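Side-chain contacts in putative hydroxymethylglutaryl-CoA synthase (Streptococcus mutans, PDB 3SQZ), which probably catalyses the condensation of acetyl-CoA with acetoacetyl-CoA to give hydroxymethylglutaryl-CoA, and binds coenzyme A: residues Pro200-Leu205 against Lys359-Thr364; Met233-Gln238 against Tyr341-Val346. All blocks are in the same frame, centred on the assembly; numbering follows the deposited sequence. Where two conformers were deposited one is given.

From the N terminus, the chain first reaches residues 200-205, where strand 203-213 begins, and then residues 233-238 on helix 232-254. Residues 341-346 return to that helix at the end of strand 335-342 and close contact 2 over 102 intervening residues. The neighbouring strand 346-354 then leads to the loop of residues 359-364, which closes contact 1 over 153 residues. Contact 2 is thus nested inside contact 1. Both reach the same mixed sheet, yet their centres are about 30 Å apart on opposite sides of the chain's centre: contact 1 joins a strand start to a peripheral loop, contact 2 joins helix, turn and coenzyme A.

Contact 1: residues Pro200-Leu205 against Lys359-Thr364; sequences PRILIL and KEQLQT
Gln361 meets Arg201 and Ile202 where strand 203-213 enters the central sheet of this thiolase-fold protein. Ile202 and Leu203 both face Ile39 on strand 37-45, forming a classic beta bulge, and the incoming loop packs beside this irregularity. Gln361 ends a 3-10 segment whose turn is closed by Leu362 N and Lys359 O at 3.1 Å. Its side chain serves two neighbours in succession. The aliphatic root lies against the isoleucine, with Gln361 CB 3.8 Å from Ile202 CD1. Next out, Gln361 CG touches Arg201 CB at 3.8 Å. A bend at chi2 (-47°) then carries the amide over the outer part of the arginine, the two side chains crossing at about a right angle. Gln361 NE2 sits 4.0 Å above the centre of the Arg201 guanidinium plane, while Gln361 OE1 comes within 3.6 Å of Arg201 CD. The amide and guanidinium planes are 32° apart, so the flat groups overlap without lying parallel, and no hydrogen bond joins them. Glutamine suits this place because it offers methylenes to the isoleucine and a neutral flat group to the arginine. Arg201 directs its polar bonding elsewhere, its NH2 forming a salt bridge with Asp40 OD2.

Leu362, the following residue, adds a lighter apolar touch as the chain leaves the turn. Its side chain and that of Ile202 both rest on Leu324 of helix 315-326, which gives the pair a common apolar floor, and the two branched chains approach each other through their ends, Leu362 CD2 lying 4.4 Å from Ile202 CD1.

Contact 2: residues Met233-Gln238 against Tyr341-Val346; sequences MYSTKQ and YGSGAV. With COA (coenzyme A), chain D.
The pantetheine end of the coenzyme A pocket, in the active-site region of this thiolase-fold protein, brings Ser235 and Gln238 of helix 232-254 close to Tyr341 and Ser343. With chi1 at -169°, Ser235 carries OG away from its own backbone nitrogen and to 3.2 Å from C3P of the coenzyme, and 3.3 Å from the thiol sulfur S1P. Ser343, which has two conformers, in one of them places its OG 3.8 Å from Ser235 OG and 3.3 Å from the coenzyme's C3P, so both hydroxyls lie beside the same carbon. On the strand side, the Tyr341 ring approaches the sulfur obliquely, with CE2 3.9 Å from S1P. The ring reaches the helix at Gln238, its OH 3.8 Å from Gln238 CB, a methylene that can pack beside the phenol while the amide, past a bend at chi2, accepts from Arg214 NH1 through OE1.

The two segments share no direct hydrogen bond; Asp218 joins them instead. Its OD1 is hydrogen-bonded to Ser235 OG, Tyr341 OH and, in the same conformer, Ser343 OG, while the backbone N of Gly344, in the turn just before a cis peptide, reaches OD2. Serine suits positions 235 and 343 because its short side chain brings a hydroxyl to the carboxylate beside the thin pantetheine arm.

Ser343 N is hydrogen-bonded to OD2 of the sulfinic form of cysteine at position 145, the predicted acyl-thioester nucleophile, consistent with this N-H helping to form the oxyanion hole, as in related synthases. With the predicted acid-base residue His267 about 4 Å from the tyrosine side chain, the hydroxyls of Ser235 and Tyr341, shared by Asp218, would fix the pocket wall beside the reacting thioester.

Contact 1: residues Pro200-Leu205 against Lys359-Thr364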
ATOM      1  N   PRO A 200      -4.061  -2.982  20.736  1.00 12.30           N
ATOM      2  CA  PRO A 200      -4.036  -3.648  19.433  1.00 11.92           C
ATOM      3  C   PRO A 200      -3.410  -5.035  19.510  1.00 11.79           C
ATOM      4  O   PRO A 200      -2.522  -5.292  20.329  1.00 12.44           O
ATOM      5  CB  PRO A 200      -3.134  -2.736  18.609  1.00 12.51           C
ATOM      6  CG  PRO A 200      -2.209  -2.155  19.613  1.00 12.67           C
ATOM      7  CD  PRO A 200      -3.060  -1.902  20.817  1.00 12.92           C
ATOM      8  N   ARG A 201      -3.839  -5.912  18.611  1.00 10.82           N
ATOM      9  CA  ARG A 201      -3.358  -7.286  18.607  1.00 11.01           C
ATOM     10  C   ARG A 201      -2.140  -7.538  17.722  1.00 10.23           C
ATOM     11  O   ARG A 201      -1.566  -8.620  17.797  1.00 11.52           O
ATOM     12  CB  ARG A 201      -4.501  -8.246  18.277  1.00 11.73           C
ATOM     13  CG  ARG A 201      -5.451  -8.410  19.447  1.00 12.65           C
ATOM     14  CD  ARG A 201      -6.694  -9.187  19.105  1.00 13.54           C
ATOM     15  NE  ARG A 201      -7.542  -8.437  18.189  1.00 14.07           N
ATOM     16  CZ  ARG A 201      -8.705  -8.873  17.724  1.00 15.13           C
ATOM     17  NH1 ARG A 201      -9.162 -10.069  18.081  1.00 16.23           N
ATOM     18  NH2 ARG A 201      -9.406  -8.111  16.900  1.00 16.01           N
ATOM     19  N   ILE A 202      -1.734  -6.562  16.912  1.00 10.18           N
ATOM     20  CA  ILE A 202      -0.568  -6.752  16.053  1.00  9.90           C
ATOM     21  C   ILE A 202       0.609  -5.846  16.409  1.00  9.85           C
ATOM     22  O   ILE A 202       1.669  -6.341  16.798  1.00 10.51           O
ATOM     23  CB  ILE A 202      -0.894  -6.619  14.547  1.00 10.30           C
ATOM     24  CG1 ILE A 202      -1.951  -7.648  14.137  1.00 10.26           C
ATOM     25  CG2 ILE A 202       0.376  -6.774  13.710  1.00 10.99           C
ATOM     26  CD1 ILE A 202      -2.413  -7.506  12.698  1.00 11.44           C
ATOM     27  N   LEU A 203       0.428  -4.528  16.290  1.00 10.13           N
ATOM     28  CA  LEU A 203       1.555  -3.613  16.392  1.00 10.51           C
ATOM     29  C   LEU A 203       1.186  -2.379  17.200  1.00 10.42           C
ATOM     30  O   LEU A 203       0.312  -1.604  16.803  1.00 11.51           O
ATOM     31  CB  LEU A 203       2.037  -3.182  14.999  1.00 11.15           C
ATOM     32  CG  LEU A 203       3.406  -2.497  14.927  1.00 11.70           C
ATOM     33  CD1 LEU A 203       4.532  -3.510  15.110  1.00 12.01           C
ATOM     34  CD2 LEU A 203       3.576  -1.725  13.617  1.00 13.00           C
ATOM     35  N   ILE A 204       1.874  -2.181  18.317  1.00 10.75           N
ATOM     36  CA  ILE A 204       1.745  -0.946  19.076  1.00 11.93           C
ATOM     37  C   ILE A 204       2.521   0.147  18.360  1.00 11.88           C
ATOM     38  O   ILE A 204       3.693  -0.038  18.023  1.00 13.05           O
ATOM     39  CB  ILE A 204       2.328  -1.122  20.486  1.00 13.42           C
ATOM     40  CG1 ILE A 204       1.542  -2.190  21.248  1.00 14.90           C
ATOM     41  CG2 ILE A 204       2.308   0.194  21.249  1.00 14.36           C
ATOM     42  CD1 ILE A 204       2.310  -2.817  22.390  1.00 17.24           C
ATOM     43  N   LEU A 205       1.871   1.283  18.120  1.00 12.14           N
ATOM     44  CA  LEU A 205       2.522   2.404  17.450  1.00 13.05           C
ATOM     45  C   LEU A 205       3.101   3.360  18.478  1.00 14.43           C
ATOM     46  O   LEU A 205       2.481   3.641  19.503  1.00 16.45           O
ATOM     47  CB  LEU A 205       1.527   3.146  16.562  1.00 13.40           C
ATOM     48  CG  LEU A 205       1.002   2.358  15.364  1.00 13.99           C
ATOM     49  CD1 LEU A 205      -0.123   3.115  14.676  1.00 14.91           C
ATOM     50  CD2 LEU A 205       2.129   2.065  14.393  1.00 15.21           C
ATOM     51  N   LYS A 359       0.382 -13.326  15.398  1.00 10.59           N
ATOM     52  CA  LYS A 359       0.226 -14.298  14.325  1.00 10.85           C
ATOM     53  C   LYS A 359      -1.222 -14.752  14.174  1.00 11.43           C
ATOM     54  O   LYS A 359      -1.636 -15.145  13.085  1.00 12.75           O
ATOM     55  CB  LYS A 359       1.154 -15.501  14.536  1.00 11.66           C
ATOM     56  CG  LYS A 359       2.627 -15.187  14.337  1.00 11.23           C
ATOM     57  CD  LYS A 359       3.509 -16.311  14.845  1.00 10.57           C
ATOM     58  CE  LYS A 359       4.943 -16.090  14.449  1.00 10.87           C
ATOM     59  NZ  LYS A 359       5.866 -16.999  15.182  1.00 11.02           N
ATOM     60  N   GLU A 360      -1.989 -14.683  15.262  1.00 12.31           N
ATOM     61  CA  GLU A 360      -3.402 -15.069  15.248  1.00 13.52           C
ATOM     62  C   GLU A 360      -4.242 -14.177  14.343  1.00 11.82           C
ATOM     63  O   GLU A 360      -5.355 -14.547  13.971  1.00 13.08           O
ATOM     64  CB  GLU A 360      -3.988 -15.026  16.667  1.00 16.45           C
ATOM     65  CG  GLU A 360      -3.297 -15.934  17.671  1.00 19.40           C
ATOM     66  CD  GLU A 360      -3.756 -15.697  19.107  1.00 23.73           C
ATOM     67  OE1 GLU A 360      -4.502 -14.726  19.357  1.00 25.56           O
ATOM     68  OE2 GLU A 360      -3.366 -16.488  19.990  1.00 26.33           O
ATOM     69  N   GLN A 361      -3.730 -12.992  14.026  1.00 10.84           N
ATOM     70  CA  GLN A 361      -4.474 -12.046  13.200  1.00 11.19           C
ATOM     71  C   GLN A 361      -4.075 -12.124  11.735  1.00 11.62           C
ATOM     72  O   GLN A 361      -4.629 -11.407  10.910  1.00 13.57           O
ATOM     73  CB  GLN A 361      -4.282 -10.614  13.712  1.00 12.10           C
ATOM     74  CG  GLN A 361      -4.717 -10.383  15.147  1.00 13.89           C
ATOM     75  CD  GLN A 361      -6.083 -10.969  15.458  1.00 15.28           C
ATOM     76  OE1 GLN A 361      -6.257 -11.630  16.482  1.00 18.15           O
ATOM     77  NE2 GLN A 361      -7.054 -10.742  14.579  1.00 15.61           N
ATOM     78  N   LEU A 362      -3.120 -12.994  11.412  1.00 10.88           N
ATOM     79  CA  LEU A 362      -2.546 -13.042  10.067  1.00 11.08           C
ATOM     80  C   LEU A 362      -3.141 -14.176   9.247  1.00 10.58           C
ATOM     81  O   LEU A 362      -3.939 -14.974   9.744  1.00 12.64           O
ATOM     82  CB  LEU A 362      -1.023 -13.209  10.149  1.00 12.15           C
ATOM     83  CG  LEU A 362      -0.249 -12.196  10.994  1.00 12.16           C
ATOM     84  CD1 LEU A 362       1.239 -12.534  11.028  1.00 12.88           C
ATOM     85  CD2 LEU A 362      -0.486 -10.785  10.478  1.00 12.96           C
ATOM     86  N   GLN A 363      -2.751 -14.240   7.979  1.00 10.37           N
ATOM     87  CA  GLN A 363      -3.123 -15.350   7.105  1.00 11.17           C
ATOM     88  C   GLN A 363      -1.878 -16.090   6.666  1.00 11.41           C
ATOM     89  O   GLN A 363      -0.808 -15.490   6.546  1.00 12.85           O
ATOM     90  CB  GLN A 363      -3.909 -14.849   5.890  1.00 12.12           C
ATOM     91  CG  GLN A 363      -5.253 -14.233   6.252  1.00 13.89           C
ATOM     92  CD  GLN A 363      -6.024 -13.723   5.048  1.00 16.13           C
ATOM     93  OE1 GLN A 363      -5.610 -13.911   3.911  1.00 18.23           O
ATOM     94  NE2 GLN A 363      -7.148 -13.061   5.301  1.00 17.79           N
ATOM     95  N   THR A 364      -2.017 -17.389   6.429  1.00 10.69           N
ATOM     96  CA  THR A 364      -0.891 -18.222   6.024  1.00 11.02           C
ATOM     97  C   THR A 364      -0.889 -18.582   4.546  1.00 10.73           C
ATOM     98  O   THR A 364       0.122 -19.053   4.035  1.00 11.64           O
ATOM     99  CB  THR A 364      -0.839 -19.532   6.822  1.00 12.03           C
ATOM    100  OG1 THR A 364      -2.102 -20.196   6.705  1.00 11.82           O
ATOM    101  CG2 THR A 364      -0.515 -19.258   8.281  1.00 12.87           C
TER

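Contact 2: residues Met233-Gln238 against Tyr341-Val346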
ATOM      1  N   MET A 233      15.430   7.707 -12.307  1.00 15.94           N
ATOM      2  CA  MET A 233      16.729   7.765 -11.649  1.00 15.38           C
ATOM      3  C   MET A 233      16.774   8.862 -10.589  1.00 14.27           C
ATOM      4  O   MET A 233      17.309   8.672  -9.497  1.00 15.32           O
ATOM      5  CB  MET A 233      17.827   7.983 -12.684  1.00 17.51           C
ATOM      6  N   TYR A 234      16.209  10.016 -10.915  1.00 13.19           N
ATOM      7  CA  TYR A 234      16.162  11.117  -9.968  1.00 13.04           C
ATOM      8  C   TYR A 234      15.312  10.735  -8.761  1.00 13.04           C
ATOM      9  O   TYR A 234      15.658  11.035  -7.615  1.00 14.22           O
ATOM     10  CB  TYR A 234      15.618  12.353 -10.675  1.00 13.53           C
ATOM     11  CG  TYR A 234      15.435  13.580  -9.819  1.00 13.54           C
ATOM     12  CD1 TYR A 234      14.166  14.007  -9.484  1.00 13.70           C
ATOM     13  CD2 TYR A 234      16.516  14.338  -9.386  1.00 15.77           C
ATOM     14  CE1 TYR A 234      13.964  15.138  -8.730  1.00 14.79           C
ATOM     15  CE2 TYR A 234      16.323  15.487  -8.622  1.00 16.04           C
ATOM     16  CZ  TYR A 234      15.033  15.878  -8.296  1.00 14.58           C
ATOM     17  OH  TYR A 234      14.772  17.007  -7.547  1.00 16.17           O
ATOM     18  N   SER A 235      14.196  10.060  -9.007  1.00 12.81           N
ATOM     19  CA  SER A 235      13.348   9.652  -7.901  1.00 13.96           C
ATOM     20  C   SER A 235      14.086   8.689  -6.963  1.00 15.00           C
ATOM     21  O   SER A 235      13.992   8.809  -5.749  1.00 16.46           O
ATOM     22  CB  SER A 235      12.048   9.041  -8.392  1.00 14.87           C
ATOM     23  OG  SER A 235      11.172   8.900  -7.298  1.00 17.36           O
ATOM     24  N   THR A 236      14.834   7.749  -7.528  1.00 14.40           N
ATOM     25  CA  THR A 236      15.629   6.827  -6.723  1.00 15.22           C
ATOM     26  C   THR A 236      16.629   7.591  -5.863  1.00 14.83           C
ATOM     27  O   THR A 236      16.757   7.334  -4.666  1.00 15.52           O
ATOM     28  CB  THR A 236      16.352   5.818  -7.614  1.00 16.34           C
ATOM     29  OG1 THR A 236      15.393   4.888  -8.132  1.00 18.41           O
ATOM     30  CG2 THR A 236      17.434   5.066  -6.832  1.00 16.82           C
ATOM     31  N   LYS A 237      17.329   8.545  -6.468  1.00 14.44           N
ATOM     32  CA  LYS A 237      18.310   9.332  -5.727  1.00 16.05           C
ATOM     33  C   LYS A 237      17.661  10.120  -4.586  1.00 15.23           C
ATOM     34  O   LYS A 237      18.215  10.213  -3.488  1.00 15.84           O
ATOM     35  CB  LYS A 237      19.054  10.283  -6.661  1.00 18.51           C
ATOM     36  CG  LYS A 237      20.093  11.164  -5.972  1.00 21.78           C
ATOM     37  N   GLN A 238      16.490  10.695  -4.846  1.00 16.43           N
ATOM     38  CA  GLN A 238      15.797  11.485  -3.833  1.00 17.31           C
ATOM     39  C   GLN A 238      15.213  10.601  -2.738  1.00 17.29           C
ATOM     40  O   GLN A 238      15.232  10.967  -1.562  1.00 18.97           O
ATOM     41  CB  GLN A 238      14.735  12.364  -4.480  1.00 17.92           C
ATOM     42  CG  GLN A 238      15.349  13.481  -5.297  1.00 19.22           C
ATOM     43  CD  GLN A 238      16.132  14.450  -4.438  1.00 21.89           C
ATOM     44  OE1 GLN A 238      15.635  14.931  -3.419  1.00 22.55           O
ATOM     45  NE2 GLN A 238      17.372  14.724  -4.832  1.00 23.84           N
ATOM     46  N   TYR A 341       7.838   6.928   2.126  1.00 10.35           N
ATOM     47  CA  TYR A 341       8.184   7.947   1.147  1.00 10.45           C
ATOM     48  C   TYR A 341       6.992   8.223   0.256  1.00 10.10           C
ATOM     49  O   TYR A 341       6.197   7.328  -0.053  1.00 11.95           O
ATOM     50  CB  TYR A 341       9.362   7.489   0.275  1.00 11.45           C
ATOM     51  CG  TYR A 341       9.833   8.494  -0.780  1.00 10.97           C
ATOM     52  CD1 TYR A 341      10.693   9.533  -0.442  1.00 12.44           C
ATOM     53  CD2 TYR A 341       9.429   8.392  -2.109  1.00 12.15           C
ATOM     54  CE1 TYR A 341      11.132  10.441  -1.389  1.00 12.04           C
ATOM     55  CE2 TYR A 341       9.867   9.301  -3.075  1.00 12.74           C
ATOM     56  CZ  TYR A 341      10.713  10.329  -2.705  1.00 12.79           C
ATOM     57  OH  TYR A 341      11.162  11.250  -3.630  1.00 13.42           O
ATOM     58  N   GLY A 342       6.874   9.475  -0.156  1.00  9.17           N
ATOM     59  CA  GLY A 342       5.978   9.856  -1.226  1.00  9.49           C
ATOM     60  C   GLY A 342       6.705  10.854  -2.100  1.00  9.81           C
ATOM     61  O   GLY A 342       7.364  11.765  -1.605  1.00 10.15           O
ATOM     62  N   SER A 343       6.585  10.693  -3.406  1.00  9.88           N
ATOM     63  CA  SER A 343       7.188  11.626  -4.343  0.70 10.34           C
ATOM     64  C   SER A 343       6.664  13.043  -4.169  1.00 10.20           C
ATOM     65  O   SER A 343       5.543  13.261  -3.691  1.00 10.87           O
ATOM     66  CB  SER A 343       6.951  11.143  -5.769  0.70 10.38           C
ATOM     67  OG  SER A 343       7.731   9.991  -6.045  0.70 11.24           O
ATOM     68  N   GLY A 344       7.481  14.008  -4.557  1.00 10.32           N
ATOM     69  CA  GLY A 344       7.051  15.383  -4.523  1.00 10.89           C
ATOM     70  C   GLY A 344       7.676  16.374  -3.549  1.00 10.10           C
ATOM     71  O   GLY A 344       7.663  17.553  -3.883  1.00 10.45           O
ATOM     72  N   ALA A 345       8.201  16.008  -2.370  1.00 10.34           N
ATOM     73  CA  ALA A 345       8.310  14.685  -1.767  1.00  9.91           C
ATOM     74  C   ALA A 345       8.200  14.854  -0.253  1.00  9.55           C
ATOM     75  O   ALA A 345       8.587  15.888   0.301  1.00 10.02           O
ATOM     76  CB  ALA A 345       9.663  14.043  -2.112  1.00 11.07           C
ATOM     77  N   VAL A 346       7.697  13.816   0.405  1.00  9.56           N
ATOM     78  CA  VAL A 346       7.575  13.773   1.855  1.00  9.79           C
ATOM     79  C   VAL A 346       8.014  12.394   2.316  1.00 10.14           C
ATOM     80  O   VAL A 346       7.664  11.390   1.688  1.00 11.15           O
ATOM     81  CB  VAL A 346       6.113  14.031   2.307  1.00 10.60           C
ATOM     82  CG1 VAL A 346       5.972  13.936   3.823  1.00 11.76           C
ATOM     83  CG2 VAL A 346       5.633  15.389   1.802  1.00 11.29           C
TER
HETATM   84  N1A COA D 601      19.997  -8.072 -15.964  1.00 29.70           N
HETATM   85  C2A COA D 601      19.920  -7.603 -14.701  1.00 28.91           C
HETATM   86  N3A COA D 601      19.573  -6.283 -14.472  1.00 28.18           N
HETATM   87  C4A COA D 601      19.308  -5.466 -15.528  1.00 28.01           C
HETATM   88  C5A COA D 601      19.387  -5.943 -16.836  1.00 28.84           C
HETATM   89  C6A COA D 601      19.724  -7.225 -17.057  1.00 29.44           C
HETATM   90  N6A COA D 601      19.802  -7.732 -18.395  1.00 30.16           N
HETATM   91  N7A COA D 601      19.073  -4.919 -17.692  1.00 28.97           N
HETATM   92  C8A COA D 601      18.809  -3.830 -16.963  1.00 28.40           C
HETATM   93  N9A COA D 601      18.981  -4.190 -15.603  1.00 27.21           N
HETATM   94  C1B COA D 601      18.660  -3.356 -14.454  1.00 26.40           C
HETATM   95  C2B COA D 601      19.617  -2.320 -13.802  1.00 25.82           C
HETATM   96  O2B COA D 601      20.966  -2.222 -13.891  1.00 26.13           O
HETATM   97  C3B COA D 601      18.761  -1.823 -12.651  1.00 24.61           C
HETATM   98  O3B COA D 601      19.048  -1.961 -11.315  1.00 23.42           O
HETATM   99  P3B COA D 601      20.110  -1.095 -10.601  1.00 22.41           P
HETATM  100  O7A COA D 601      19.514   0.339 -10.355  1.00 23.47           O
HETATM  101  O8A COA D 601      20.356  -1.832  -9.246  1.00 23.62           O
HETATM  102  O9A COA D 601      21.365  -1.031 -11.432  1.00 24.25           O
HETATM  103  C4B COA D 601      17.402  -1.894 -13.233  1.00 24.40           C
HETATM  104  O4B COA D 601      17.378  -3.232 -13.770  1.00 24.25           O
HETATM  105  C5B COA D 601      16.637  -0.742 -13.790  1.00 25.14           C
HETATM  106  O5B COA D 601      17.330  -0.396 -14.958  1.00 25.57           O
HETATM  107  P1A COA D 601      16.842   0.828 -15.834  1.00 25.08           P
HETATM  108  O1A COA D 601      16.789   2.138 -14.951  1.00 26.72           O
HETATM  109  O2A COA D 601      17.766   1.005 -17.022  1.00 26.44           O
HETATM  110  O3A COA D 601      15.370   0.452 -16.312  1.00 25.60           O
HETATM  111  P2A COA D 601      14.302   1.498 -16.851  1.00 26.99           P
HETATM  112  O4A COA D 601      15.000   2.662 -17.646  1.00 29.13           O
HETATM  113  O5A COA D 601      13.315   0.780 -17.742  1.00 29.47           O
HETATM  114  O6A COA D 601      13.526   2.130 -15.603  1.00 23.14           O
HETATM  115  CBP COA D 601      12.520   2.219 -13.393  1.00 21.77           C
HETATM  116  CCP COA D 601      13.339   1.443 -14.394  1.00 22.95           C
HETATM  117  CDP COA D 601      13.243   3.477 -13.049  1.00 23.25           C
HETATM  118  CEP COA D 601      12.313   1.408 -12.137  1.00 21.49           C
HETATM  119  CAP COA D 601      11.195   2.521 -14.034  1.00 20.32           C
HETATM  120  OAP COA D 601      10.402   1.407 -14.125  1.00 19.90           O
HETATM  121  C9P COA D 601      10.460   3.663 -13.361  1.00 20.14           C
HETATM  122  O9P COA D 601      10.782   4.838 -13.511  1.00 20.57           O
HETATM  123  N8P COA D 601       9.291   3.277 -12.551  1.00 19.37           N
HETATM  124  C7P COA D 601       8.599   4.242 -11.719  1.00 19.36           C
HETATM  125  C6P COA D 601       9.375   4.658 -10.487  1.00 20.80           C
HETATM  126  C5P COA D 601       8.577   5.560  -9.546  1.00 19.98           C
HETATM  127  O5P COA D 601       7.367   5.571  -9.562  1.00 18.49           O
HETATM  128  N4P COA D 601       9.291   6.338  -8.569  1.00 20.24           N
HETATM  129  C3P COA D 601       8.546   7.132  -7.581  1.00 19.64           C
HETATM  130  C2P COA D 601       8.604   6.658  -6.156  1.00 21.71           C
HETATM  131  S1P COA D 601      10.202   6.242  -5.538  1.00 24.23           S